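Local coordinates for protein 3'3'-cGAMP-specific phosphodiesterase 3 (Vibrio cholerae O1 biovar El Tor str. N16961, PDB 5Z7C) that is a largely helical HD-domain protein whose chain carries two HD-domain regions, at residues 173-178 with 198-203. The protein carries 2 engineered substitutions. Residues are numbered along the deposited sequence; the frame is centred on the assembly and turned at random.
Sequences SLDEHW and IALLAQ
Leu-200 reaches from its helix into the bend of the 173-178 loop, where Leu-174 comes to meet the same helix turn. With CG anti to the backbone N (chi1 177°) and chi2 near 63°, both methyls face the loop. CD2 does most of the touching. Across this contact its nearest neighbours are two backbone carbonyl oxygens, Glu-176 O at 3.4 Å and Leu-174 O at 3.5 Å. It also meets the edge of the His-177 ring, close to the ring plane, with ND1 of His-177 3.8 Å from CD2 of Leu-200. Asp-175 O lies over one face of that imidazole, off towards the rim. Leu-174 has the same rotamer as Leu-200. Its branches divide: CD1 rests 3.8 Å from Ala-199 CB, and CD2 sits 4.0 Å from Gln-203 OE1. The Gln-203 chain is extended beyond CG and crosses Leu-174 at about a right angle. A water lies between two polar side chains: it gives a 2.8 Å hydrogen bond to Asp-175 OD1 and takes a weak one from Gln-203 NE2. A type I beta turn from Ser-173 to Glu-176 shapes the loop. Trp-228 stacks on His-177, and Glu-185 N gives a hydrogen bond to Glu-176 OE2. Both segments belong to the HD-domain region. The loop follows helix 165-168 and lies against helix 194-211, whose residues also touch helices 43-56 and 231-242.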
loop_
_atom_site.group_PDB
_atom_site.type_symbol
_atom_site.label_atom_id
_atom_site.label_comp_id
_atom_site.label_asym_id
_atom_site.label_seq_id
_atom_site.Cartn_x
_atom_site.Cartn_y
_atom_site.Cartn_z
ATOM N N SER A 173 -5.852 2.284 -18.114
ATOM C CA SER A 173 -6.932 1.721 -18.883
ATOM C C SER A 173 -7.413 0.443 -18.274
ATOM O O SER A 173 -8.024 -0.347 -18.924
ATOM C CB SER A 173 -6.496 1.483 -20.297
ATOM O OG SER A 173 -6.305 2.700 -20.966
ATOM N N LEU A 174 -7.178 0.268 -17.004
ATOM C CA LEU A 174 -7.493 -0.972 -16.375
ATOM C C LEU A 174 -8.954 -1.221 -16.521
ATOM O O LEU A 174 -9.378 -2.321 -16.720
ATOM C CB LEU A 174 -7.158 -0.860 -14.909
ATOM C CG LEU A 174 -7.448 -2.002 -13.966
ATOM C CD1 LEU A 174 -6.654 -3.165 -14.362
ATOM C CD2 LEU A 174 -7.148 -1.658 -12.589
ATOM N N ASP A 175 -9.738 -0.173 -16.422
ATOM C CA ASP A 175 -11.165 -0.306 -16.290
ATOM C C ASP A 175 -11.918 -0.137 -17.585
ATOM O O ASP A 175 -13.115 -0.026 -17.601
ATOM C CB ASP A 175 -11.668 0.634 -15.229
ATOM C CG ASP A 175 -11.390 0.134 -13.855
ATOM O OD1 ASP A 175 -11.821 -0.969 -13.536
ATOM O OD2 ASP A 175 -10.733 0.826 -13.078
ATOM N N GLU A 176 -11.196 -0.130 -18.676
ATOM C CA GLU A 176 -11.802 -0.229 -19.955
ATOM C C GLU A 176 -12.295 -1.630 -20.160
ATOM O O GLU A 176 -11.847 -2.558 -19.537
ATOM C CB GLU A 176 -10.831 0.167 -21.027
ATOM C CG GLU A 176 -10.099 1.430 -20.718
ATOM C CD GLU A 176 -10.878 2.677 -21.024
ATOM O OE1 GLU A 176 -12.099 2.621 -21.044
ATOM O OE2 GLU A 176 -10.268 3.722 -21.229
ATOM N N HIS A 177 -13.254 -1.763 -21.057
ATOM C CA HIS A 177 -13.952 -2.995 -21.292
ATOM C C HIS A 177 -13.868 -3.249 -22.758
ATOM O O HIS A 177 -13.757 -2.337 -23.540
ATOM C CB HIS A 177 -15.401 -2.838 -20.919
ATOM C CG HIS A 177 -15.659 -2.890 -19.454
ATOM N ND1 HIS A 177 -14.702 -3.262 -18.550
ATOM C CD2 HIS A 177 -16.769 -2.636 -18.739
ATOM C CE1 HIS A 177 -15.207 -3.225 -17.336
ATOM N NE2 HIS A 177 -16.462 -2.845 -17.424
ATOM N N TRP A 178 -13.960 -4.504 -23.130
ATOM C CA TRP A 178 -13.729 -4.922 -24.488
ATOM C C TRP A 178 -14.711 -4.275 -25.413
ATOM O O TRP A 178 -14.359 -3.840 -26.490
ATOM C CB TRP A 178 -13.902 -6.415 -24.549
ATOM C CG TRP A 178 -13.566 -6.991 -25.822
ATOM C CD1 TRP A 178 -14.386 -7.670 -26.629
ATOM C CD2 TRP A 178 -12.298 -6.973 -26.458
ATOM N NE1 TRP A 178 -13.728 -8.070 -27.740
ATOM C CE2 TRP A 178 -12.431 -7.654 -27.656
ATOM C CE3 TRP A 178 -11.065 -6.440 -26.135
ATOM C CZ2 TRP A 178 -11.388 -7.823 -28.526
ATOM C CZ3 TRP A 178 -10.041 -6.604 -27.002
ATOM C CH2 TRP A 178 -10.201 -7.288 -28.177
ATOM N N ILE A 198 -5.253 -7.977 -19.697
ATOM C CA ILE A 198 -4.791 -9.073 -18.886
ATOM C C ILE A 198 -5.047 -8.810 -17.441
ATOM O O ILE A 198 -5.458 -9.679 -16.713
ATOM C CB ILE A 198 -3.301 -9.271 -19.074
ATOM C CG1 ILE A 198 -3.006 -9.609 -20.517
ATOM C CG2 ILE A 198 -2.795 -10.378 -18.228
ATOM C CD1 ILE A 198 -1.591 -9.548 -20.835
ATOM N N ALA A 199 -4.742 -7.603 -17.019
ATOM C CA ALA A 199 -4.879 -7.272 -15.630
ATOM C C ALA A 199 -6.286 -7.308 -15.140
ATOM O O ALA A 199 -6.545 -7.843 -14.090
ATOM C CB ALA A 199 -4.292 -5.952 -15.372
ATOM N N LEU A 200 -7.198 -6.712 -15.879
ATOM C CA LEU A 200 -8.573 -6.693 -15.450
ATOM C C LEU A 200 -9.126 -8.072 -15.378
ATOM O O LEU A 200 -9.815 -8.431 -14.459
ATOM C CB LEU A 200 -9.402 -5.880 -16.418
ATOM C CG LEU A 200 -10.904 -5.782 -16.198
ATOM C CD1 LEU A 200 -11.107 -5.111 -14.923
ATOM C CD2 LEU A 200 -11.592 -5.019 -17.258
ATOM N N LEU A 201 -8.827 -8.845 -16.388
ATOM C CA LEU A 201 -9.282 -10.193 -16.430
ATOM C C LEU A 201 -8.696 -10.968 -15.301
ATOM O O LEU A 201 -9.371 -11.723 -14.643
ATOM C CB LEU A 201 -8.854 -10.809 -17.731
ATOM C CG LEU A 201 -8.977 -12.310 -17.806
ATOM C CD1 LEU A 201 -10.274 -12.754 -17.296
ATOM C CD2 LEU A 201 -8.819 -12.695 -19.197
ATOM N N ALA A 202 -7.419 -10.770 -15.068
ATOM C CA ALA A 202 -6.753 -11.502 -14.033
ATOM C C ALA A 202 -7.390 -11.169 -12.743
ATOM O O ALA A 202 -7.593 -12.017 -11.917
ATOM C CB ALA A 202 -5.362 -11.102 -13.983
ATOM N N GLN A 203 -7.666 -9.895 -12.564
ATOM C CA GLN A 203 -8.212 -9.400 -11.326
ATOM C C GLN A 203 -9.572 -9.930 -10.993
ATOM O O GLN A 203 -9.825 -10.312 -9.881
ATOM C CB GLN A 203 -8.284 -7.900 -11.426
ATOM C CG GLN A 203 -8.966 -7.232 -10.302
ATOM C CD GLN A 203 -9.398 -5.882 -10.679
ATOM O OE1 GLN A 203 -8.623 -5.101 -11.182
ATOM N NE2 GLN A 203 -10.645 -5.587 -10.456
HETATM O O HOH W 1 -11.433 -2.391 -11.185
#